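Beta-1,4-mannanase (Cryptopygus antarcticus, PDB 4OOU) hydrolyses internal beta-1,4-mannosidic linkages in mannans, galactomannans and glucomannans, as a secreted monomeric family 5 glycoside hydrolase with a TIM-barrel fold. Local coordinates at residues R47-D52 with E87-P92; R81-V86 with I128-N133. All coordinates share one frame; numbering follows the deposited sequence.

Contact 1 of 2, residues R47-D52 with E87-P92; sequences RSYGSD and EGQVSP
Tyr49 and Glu87 make the polar meeting of this loop-to-loop contact: the phenolic OH lies 2.7 Å from Glu87 OE1, close enough for a hydrogen bond, although its one proton could instead go to another acceptor nearby. The carboxylate oxygen sits at the edge of the tyrosine ring, close to its plane, while the carboxylate itself is turned 75° from the ring. Tyr49 has CG anti to the backbone N (chi1 179°), and it is the hydroxyl end of the ring that makes the approach. Beyond this pair, Glu87 OE2 accepts from Asn138 N, which helps fix the rotation of the carboxylate.

A second set of polar bonds lies within each loop and shapes it. Gln89 folds back, bent at chi2, and its OE1 accepts from Glu87 N at 2.8 Å. In the other loop, the carboxylate of Asp52 takes the N-H groups of Arg47 and Ser48, the Ser48 N to Asp52 OD1 bond being 2.8 Å long, and Ser51 N to Ser48 O closes a type II turn.

The remaining contacts are van der Waals. The amide of Gln89, nearly perpendicular to the Tyr49 ring, brings NE2 to 3.2 Å from Tyr49 CD2. Gly50, at positive phi in the turn, lets Gln89 come close; a beta carbon there would collide with Gln89 OE1. Farther along, Val90 CB rests 3.6 Å from Gly50 O, and Val90 CG2 lies at the same distance from Ser51 CB.

An alanine in place of Tyr49 would probably leave Glu87 OE1 without its phenolic partner and open a gap beside the Gln89 amide. The two loops follow strands 35-43 and 79-86, at the C-terminal ends of adjacent strands of the TIM barrel, the end where this fold carries its active site; here they place Tyr49 against the substrate-binding Trp83.

Contact 2 of 2, residues R81-V86 with I128-N133; sequences RVWVHV and ILVLFN
His85 packs against the carbonyl of Leu131 and the ring of Phe132 where the parallel pairing of the two strands shifts register. Its CB lies 3.1 Å from Leu131 O, and CG, set anti to the carbonyl carbon (chi1 -51°), is still 3.5 Å from that oxygen. From there CD2 comes to lie above one face of Phe132, toward the rim, 3.4 Å from Phe132 CZ. The ring planes are 57° apart, an oblique meeting. At the tip, NE2 is hydrogen-bonded to Tyr155 OH, whose own ring also meets Phe132.

Before this point the ladder is regular. Val82 N donates to Ile128 O at 2.9 Å, Val130 N returns to Val82 O, and Val84 N reaches Val130 O. On one side of the sheet Val82 CG1 lies beside Leu129 CD2, 3.6 Å away. A beta bulge then intervenes. The N-H of Val86 is shared between Leu131 O, 3.2 Å from Val86 N, and a water that in turn donates to Val130 O; Leu131 O also takes a weak bond from His85 N. Pairing resumes with Asn133 N on Val86 O, 3.1 Å.

Arg81, Trp83 and Val130 share the other side. The extended Arg81 chain carries its guanidinium to salt bridges with Glu177 and Glu312, the probable nucleophile, and to a hydrogen bond with Asn180. The chemistry is thus divided: apolar packing and backbone bonds hold the barrel strands together, while the buried guanidinium, held by Glu177, Glu312 and Asn180, is likely to help keep the catalytic-site side chains in place.

The centres of the two contacts are 9 Å apart, and contact 1 sits just beyond the strand ends paired in contact 2, since 87-92 continues directly from 81-86. Val86 joins them: its CG1 lies 3.3 Å from Tyr49 CZ, and its CG2 is 3.5 Å from Gly50 CA. Ser91 CB comes to 3.4 Å from His85 ND1, and Tyr49 OH to 4.1 Å from Asn133 CG. Contact 2 reaches the catalytic centre through Arg81. Contact 1 probably borders the substrate cleft, the side chain of Tyr49 being about 7 Å (nearest atoms) from that of the substrate-binding Trp341. The side chain of Trp83 is about 4 Å (nearest atoms) from a bound Tris molecule, probably from the crystallisation liquor.

Contact 1 of 2, residues R47-D52 with E87-P92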
ATOM      1  N   ARG A  47      10.453  11.333  -0.909  1.00 34.10           N
ATOM      2  CA  ARG A  47      11.500  12.287  -0.571  1.00 37.83           C
ATOM      3  C   ARG A  47      10.933  13.645  -0.991  1.00 34.71           C
ATOM      4  O   ARG A  47      10.773  14.549  -0.181  1.00 35.66           O
ATOM      5  CB  ARG A  47      12.785  11.883  -1.310  1.00 39.95           C
ATOM      6  CG  ARG A  47      13.835  12.962  -1.500  1.00 43.40           C
ATOM      7  CD  ARG A  47      14.331  13.560  -0.200  1.00 46.19           C
ATOM      8  NE  ARG A  47      15.650  14.232  -0.262  1.00 58.23           N
ATOM      9  CZ  ARG A  47      16.189  14.903  -1.301  1.00 66.99           C
ATOM     10  NH1 ARG A  47      15.581  15.075  -2.492  1.00 65.58           N
ATOM     11  NH2 ARG A  47      17.395  15.425  -1.141  1.00 67.31           N
ATOM     12  N   SER A  48      10.568  13.720  -2.261  1.00 32.32           N
ATOM     13  CA  SER A  48       9.757  14.787  -2.802  1.00 33.85           C
ATOM     14  C   SER A  48       8.345  14.318  -3.211  1.00 34.05           C
ATOM     15  O   SER A  48       8.201  13.423  -4.067  1.00 34.93           O
ATOM     16  CB  SER A  48      10.468  15.393  -4.002  1.00 31.96           C
ATOM     17  OG  SER A  48      11.737  15.855  -3.622  1.00 28.69           O
ATOM     18  N   TYR A  49       7.326  14.959  -2.624  1.00 32.76           N
ATOM     19  CA  TYR A  49       5.940  14.434  -2.614  1.00 33.42           C
ATOM     20  C   TYR A  49       5.299  14.387  -3.964  1.00 31.15           C
ATOM     21  O   TYR A  49       4.783  15.375  -4.425  1.00 34.45           O
ATOM     22  CB  TYR A  49       5.077  15.286  -1.660  1.00 35.23           C
ATOM     23  CG  TYR A  49       3.597  14.920  -1.537  1.00 35.46           C
ATOM     24  CD1 TYR A  49       3.180  13.733  -0.903  1.00 33.39           C
ATOM     25  CD2 TYR A  49       2.607  15.796  -1.999  1.00 33.27           C
ATOM     26  CE1 TYR A  49       1.820  13.421  -0.772  1.00 35.48           C
ATOM     27  CE2 TYR A  49       1.260  15.497  -1.846  1.00 34.66           C
ATOM     28  CZ  TYR A  49       0.855  14.313  -1.249  1.00 34.87           C
ATOM     29  OH  TYR A  49      -0.511  14.035  -1.140  1.00 34.60           O
ATOM     30  N   GLY A  50       5.339  13.245  -4.621  1.00 33.39           N
ATOM     31  CA  GLY A  50       4.729  13.139  -5.941  1.00 35.48           C
ATOM     32  C   GLY A  50       5.661  13.463  -7.088  1.00 38.49           C
ATOM     33  O   GLY A  50       5.284  13.216  -8.240  1.00 43.69           O
ATOM     34  N   SER A  51       6.861  13.997  -6.784  1.00 38.95           N
ATOM     35  CA  SER A  51       7.935  14.218  -7.782  1.00 40.34           C
ATOM     36  C   SER A  51       9.258  13.390  -7.625  1.00 40.74           C
ATOM     37  O   SER A  51      10.334  13.842  -8.032  1.00 40.54           O
ATOM     38  CB  SER A  51       8.266  15.706  -7.893  1.00 39.80           C
ATOM     39  OG  SER A  51       8.735  16.233  -6.682  1.00 39.24           O
ATOM     40  N   ASP A  52       9.166  12.172  -7.093  1.00 38.57           N
ATOM     41  CA  ASP A  52      10.331  11.342  -6.870  1.00 38.65           C
ATOM     42  C   ASP A  52      10.753  10.679  -8.147  1.00 39.43           C
ATOM     43  O   ASP A  52      11.938  10.547  -8.407  1.00 42.75           O
ATOM     44  CB  ASP A  52      10.036  10.235  -5.872  1.00 41.28           C
ATOM     45  CG  ASP A  52      10.123  10.692  -4.433  1.00 41.02           C
ATOM     46  OD1 ASP A  52      10.881  11.634  -4.132  1.00 38.05           O
ATOM     47  OD2 ASP A  52       9.418  10.070  -3.603  1.00 41.47           O
ATOM     48  N   GLU A  87      -0.639  12.844  -6.459  1.00 30.49           N
ATOM     49  CA  GLU A  87      -1.719  13.783  -6.795  1.00 31.35           C
ATOM     50  C   GLU A  87      -1.465  14.338  -8.179  1.00 32.78           C
ATOM     51  O   GLU A  87      -1.757  15.478  -8.449  1.00 34.94           O
ATOM     52  CB  GLU A  87      -1.820  14.951  -5.759  1.00 29.59           C
ATOM     53  CG  GLU A  87      -2.363  14.562  -4.400  1.00 28.88           C
ATOM     54  CD  GLU A  87      -2.613  15.765  -3.475  1.00 33.34           C
ATOM     55  OE1 GLU A  87      -1.840  15.941  -2.519  1.00 37.15           O
ATOM     56  OE2 GLU A  87      -3.574  16.549  -3.659  1.00 30.81           O
ATOM     57  N   GLY A  88      -0.904  13.533  -9.064  1.00 35.01           N
ATOM     58  CA  GLY A  88      -0.654  13.960 -10.441  1.00 33.90           C
ATOM     59  C   GLY A  88       0.431  14.999 -10.643  1.00 35.24           C
ATOM     60  O   GLY A  88       0.532  15.585 -11.711  1.00 36.08           O
ATOM     61  N   GLN A  89       1.240  15.258  -9.636  1.00 32.55           N
ATOM     62  CA  GLN A  89       2.177  16.358  -9.726  1.00 35.01           C
ATOM     63  C   GLN A  89       3.166  16.260 -10.896  1.00 37.98           C
ATOM     64  O   GLN A  89       3.568  17.294 -11.474  1.00 38.86           O
ATOM     65  CB  GLN A  89       2.956  16.465  -8.422  1.00 36.70           C
ATOM     66  CG  GLN A  89       2.086  16.900  -7.264  1.00 37.71           C
ATOM     67  CD  GLN A  89       1.696  15.761  -6.366  1.00 38.85           C
ATOM     68  OE1 GLN A  89       1.467  14.637  -6.823  1.00 40.57           O
ATOM     69  NE2 GLN A  89       1.626  16.040  -5.065  1.00 38.74           N
ATOM     70  N   VAL A  90       3.557  15.017 -11.190  1.00 38.05           N
ATOM     71  CA  VAL A  90       4.498  14.658 -12.248  1.00 36.04           C
ATOM     72  C   VAL A  90       3.911  13.530 -13.082  1.00 35.69           C
ATOM     73  O   VAL A  90       3.967  13.585 -14.311  1.00 33.49           O
ATOM     74  CB  VAL A  90       5.836  14.150 -11.676  1.00 36.42           C
ATOM     75  CG1 VAL A  90       6.677  13.460 -12.757  1.00 39.42           C
ATOM     76  CG2 VAL A  90       6.615  15.286 -11.064  1.00 37.28           C
ATOM     77  N   SER A  91       3.373  12.517 -12.409  1.00 36.97           N
ATOM     78  CA  SER A  91       2.731  11.393 -13.077  1.00 38.80           C
ATOM     79  C   SER A  91       1.266  11.217 -12.761  1.00 40.07           C
ATOM     80  O   SER A  91       0.792  11.707 -11.726  1.00 42.97           O
ATOM     81  CB  SER A  91       3.396  10.127 -12.629  1.00 43.32           C
ATOM     82  OG  SER A  91       4.126   9.620 -13.701  1.00 58.52           O
ATOM     83  N   PRO A  92       0.519  10.533 -13.646  1.00 37.82           N
ATOM     84  CA  PRO A  92       0.794  10.279 -15.044  1.00 39.78           C
ATOM     85  C   PRO A  92       0.598  11.576 -15.844  1.00 41.78           C
ATOM     86  O   PRO A  92       0.033  12.536 -15.310  1.00 42.83           O
ATOM     87  CB  PRO A  92      -0.285   9.269 -15.435  1.00 40.30           C
ATOM     88  CG  PRO A  92      -1.415   9.546 -14.509  1.00 39.58           C
ATOM     89  CD  PRO A  92      -0.746   9.914 -13.218  1.00 37.55           C
TER

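Contact 2 of 2, residues R81-V86 with I128-N133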
ATOM      1  N   ARG A  81       7.438   0.917   1.626  1.00 35.98           N
ATOM      2  CA  ARG A  81       6.254   1.383   0.895  1.00 34.52           C
ATOM      3  C   ARG A  81       6.565   2.815   0.412  1.00 37.65           C
ATOM      4  O   ARG A  81       6.995   3.697   1.197  1.00 30.65           O
ATOM      5  CB  ARG A  81       5.052   1.364   1.815  1.00 33.62           C
ATOM      6  CG  ARG A  81       3.686   1.651   1.214  1.00 33.27           C
ATOM      7  CD  ARG A  81       2.659   1.625   2.328  1.00 29.72           C
ATOM      8  NE  ARG A  81       1.308   1.908   1.890  1.00 30.24           N
ATOM      9  CZ  ARG A  81       0.570   2.955   2.253  1.00 29.36           C
ATOM     10  NH1 ARG A  81       1.048   3.899   3.076  1.00 28.81           N
ATOM     11  NH2 ARG A  81      -0.676   3.048   1.807  1.00 25.56           N
ATOM     12  N   VAL A  82       6.375   3.031  -0.891  1.00 37.79           N
ATOM     13  CA  VAL A  82       6.797   4.273  -1.498  1.00 37.91           C
ATOM     14  C   VAL A  82       5.815   4.695  -2.570  1.00 35.99           C
ATOM     15  O   VAL A  82       5.339   3.875  -3.331  1.00 33.76           O
ATOM     16  CB  VAL A  82       8.225   4.145  -2.055  1.00 42.15           C
ATOM     17  CG1 VAL A  82       8.359   2.917  -2.918  1.00 40.64           C
ATOM     18  CG2 VAL A  82       8.638   5.407  -2.822  1.00 45.81           C
ATOM     19  N   TRP A  83       5.522   5.995  -2.590  1.00 35.87           N
ATOM     20  CA  TRP A  83       4.405   6.566  -3.324  1.00 35.59           C
ATOM     21  C   TRP A  83       4.851   7.045  -4.711  1.00 36.28           C
ATOM     22  O   TRP A  83       5.960   7.560  -4.861  1.00 38.33           O
ATOM     23  CB  TRP A  83       3.827   7.724  -2.507  1.00 34.58           C
ATOM     24  CG  TRP A  83       3.062   7.332  -1.259  1.00 35.51           C
ATOM     25  CD1 TRP A  83       3.215   6.207  -0.496  1.00 33.18           C
ATOM     26  CD2 TRP A  83       2.036   8.089  -0.629  1.00 34.26           C
ATOM     27  NE1 TRP A  83       2.329   6.211   0.540  1.00 31.13           N
ATOM     28  CE2 TRP A  83       1.600   7.360   0.484  1.00 33.56           C
ATOM     29  CE3 TRP A  83       1.436   9.312  -0.910  1.00 36.54           C
ATOM     30  CZ2 TRP A  83       0.593   7.805   1.303  1.00 36.06           C
ATOM     31  CZ3 TRP A  83       0.434   9.756  -0.100  1.00 35.10           C
ATOM     32  CH2 TRP A  83       0.020   9.012   0.994  1.00 34.51           C
ATOM     33  N   VAL A  84       3.982   6.875  -5.714  1.00 36.32           N
ATOM     34  CA  VAL A  84       4.313   7.180  -7.122  1.00 34.90           C
ATOM     35  C   VAL A  84       3.514   8.337  -7.770  1.00 34.13           C
ATOM     36  O   VAL A  84       4.013   9.470  -7.832  1.00 36.54           O
ATOM     37  CB  VAL A  84       4.264   5.915  -8.024  1.00 35.60           C
ATOM     38  CG1 VAL A  84       4.944   6.207  -9.368  1.00 34.33           C
ATOM     39  CG2 VAL A  84       4.958   4.748  -7.336  1.00 35.61           C
ATOM     40  N   HIS A  85       2.323   8.090  -8.304  1.00 32.50           N
ATOM     41  CA  HIS A  85       1.612   9.208  -8.924  1.00 33.13           C
ATOM     42  C   HIS A  85       1.237  10.282  -7.875  1.00 31.76           C
ATOM     43  O   HIS A  85       1.446  11.489  -8.104  1.00 30.33           O
ATOM     44  CB  HIS A  85       0.363   8.758  -9.669  1.00 33.26           C
ATOM     45  CG  HIS A  85       0.607   7.644 -10.621  1.00 31.98           C
ATOM     46  ND1 HIS A  85       1.798   7.499 -11.298  1.00 33.62           N
ATOM     47  CD2 HIS A  85      -0.182   6.621 -11.014  1.00 30.98           C
ATOM     48  CE1 HIS A  85       1.745   6.408 -12.044  1.00 31.68           C
ATOM     49  NE2 HIS A  85       0.548   5.867 -11.899  1.00 31.08           N
ATOM     50  N   VAL A  86       0.715   9.829  -6.736  1.00 30.62           N
ATOM     51  CA  VAL A  86       0.311  10.729  -5.633  1.00 33.51           C
ATOM     52  C   VAL A  86      -0.875  11.597  -6.067  1.00 31.43           C
ATOM     53  O   VAL A  86      -2.002  11.106  -6.073  1.00 34.11           O
ATOM     54  CB  VAL A  86       1.503  11.552  -5.068  1.00 36.21           C
ATOM     55  CG1 VAL A  86       1.123  12.316  -3.809  1.00 36.47           C
ATOM     56  CG2 VAL A  86       2.677  10.625  -4.760  1.00 38.60           C
ATOM     57  N   ILE A 128       6.740  -1.751  -2.029  1.00 36.30           N
ATOM     58  CA  ILE A 128       5.337  -1.652  -2.351  1.00 35.75           C
ATOM     59  C   ILE A 128       5.193  -0.297  -3.010  1.00 37.29           C
ATOM     60  O   ILE A 128       5.586   0.733  -2.455  1.00 37.20           O
ATOM     61  CB  ILE A 128       4.432  -1.770  -1.126  1.00 37.26           C
ATOM     62  CG1 ILE A 128       4.497  -3.185  -0.546  1.00 37.89           C
ATOM     63  CG2 ILE A 128       2.985  -1.410  -1.500  1.00 38.04           C
ATOM     64  CD1 ILE A 128       3.939  -3.289   0.866  1.00 39.26           C
ATOM     65  N   LEU A 129       4.683  -0.307  -4.231  1.00 38.77           N
ATOM     66  CA  LEU A 129       4.530   0.918  -4.973  1.00 37.38           C
ATOM     67  C   LEU A 129       3.096   1.346  -4.807  1.00 35.96           C
ATOM     68  O   LEU A 129       2.211   0.588  -5.157  1.00 37.12           O
ATOM     69  CB  LEU A 129       4.834   0.642  -6.434  1.00 36.46           C
ATOM     70  CG  LEU A 129       6.287   0.238  -6.626  1.00 38.04           C
ATOM     71  CD1 LEU A 129       6.688   0.278  -8.094  1.00 36.73           C
ATOM     72  CD2 LEU A 129       7.223   1.112  -5.787  1.00 37.72           C
ATOM     73  N   VAL A 130       2.849   2.542  -4.276  1.00 34.88           N
ATOM     74  CA  VAL A 130       1.461   3.006  -4.163  1.00 31.95           C
ATOM     75  C   VAL A 130       1.147   4.010  -5.258  1.00 32.59           C
ATOM     76  O   VAL A 130       1.833   5.025  -5.419  1.00 33.00           O
ATOM     77  CB  VAL A 130       1.031   3.411  -2.725  1.00 32.21           C
ATOM     78  CG1 VAL A 130       2.162   3.952  -1.948  1.00 32.38           C
ATOM     79  CG2 VAL A 130      -0.125   4.412  -2.714  1.00 34.86           C
ATOM     80  N   LEU A 131       0.106   3.679  -6.032  1.00 31.31           N
ATOM     81  CA  LEU A 131      -0.212   4.385  -7.258  1.00 30.58           C
ATOM     82  C   LEU A 131      -0.725   5.786  -7.003  1.00 31.46           C
ATOM     83  O   LEU A 131      -0.043   6.749  -7.340  1.00 35.08           O
ATOM     84  CB  LEU A 131      -1.217   3.576  -8.083  1.00 30.75           C
ATOM     85  CG  LEU A 131      -0.641   2.805  -9.277  1.00 30.95           C
ATOM     86  CD1 LEU A 131       0.772   2.363  -9.047  1.00 30.15           C
ATOM     87  CD2 LEU A 131      -1.517   1.627  -9.625  1.00 30.34           C
ATOM     88  N   PHE A 132      -1.905   5.902  -6.396  1.00 32.44           N
ATOM     89  CA  PHE A 132      -2.490   7.209  -6.100  1.00 34.77           C
ATOM     90  C   PHE A 132      -2.779   7.438  -4.648  1.00 32.91           C
ATOM     91  O   PHE A 132      -3.007   6.520  -3.875  1.00 39.00           O
ATOM     92  CB  PHE A 132      -3.808   7.377  -6.832  1.00 34.36           C
ATOM     93  CG  PHE A 132      -3.686   7.271  -8.321  1.00 35.07           C
ATOM     94  CD1 PHE A 132      -3.325   8.366  -9.077  1.00 37.51           C
ATOM     95  CD2 PHE A 132      -3.974   6.093  -8.965  1.00 33.78           C
ATOM     96  CE1 PHE A 132      -3.229   8.259 -10.464  1.00 38.29           C
ATOM     97  CE2 PHE A 132      -3.910   5.980 -10.341  1.00 33.87           C
ATOM     98  CZ  PHE A 132      -3.525   7.060 -11.091  1.00 36.05           C
ATOM     99  N   ASN A 133      -2.847   8.695  -4.290  1.00 33.34           N
ATOM    100  CA  ASN A 133      -3.345   9.061  -2.963  1.00 31.31           C
ATOM    101  C   ASN A 133      -4.859   9.176  -2.993  1.00 29.19           C
ATOM    102  O   ASN A 133      -5.372   9.708  -3.948  1.00 26.65           O
ATOM    103  CB  ASN A 133      -2.752  10.391  -2.566  1.00 28.47           C
ATOM    104  CG  ASN A 133      -2.775  10.640  -1.076  1.00 31.61           C
ATOM    105  OD1 ASN A 133      -2.513  11.775  -0.646  1.00 34.85           O
ATOM    106  ND2 ASN A 133      -3.053   9.608  -0.262  1.00 30.77           N
TER
HETATM  107  O   HOH W   1       0.655   7.552  -4.865  1.00 54.59           O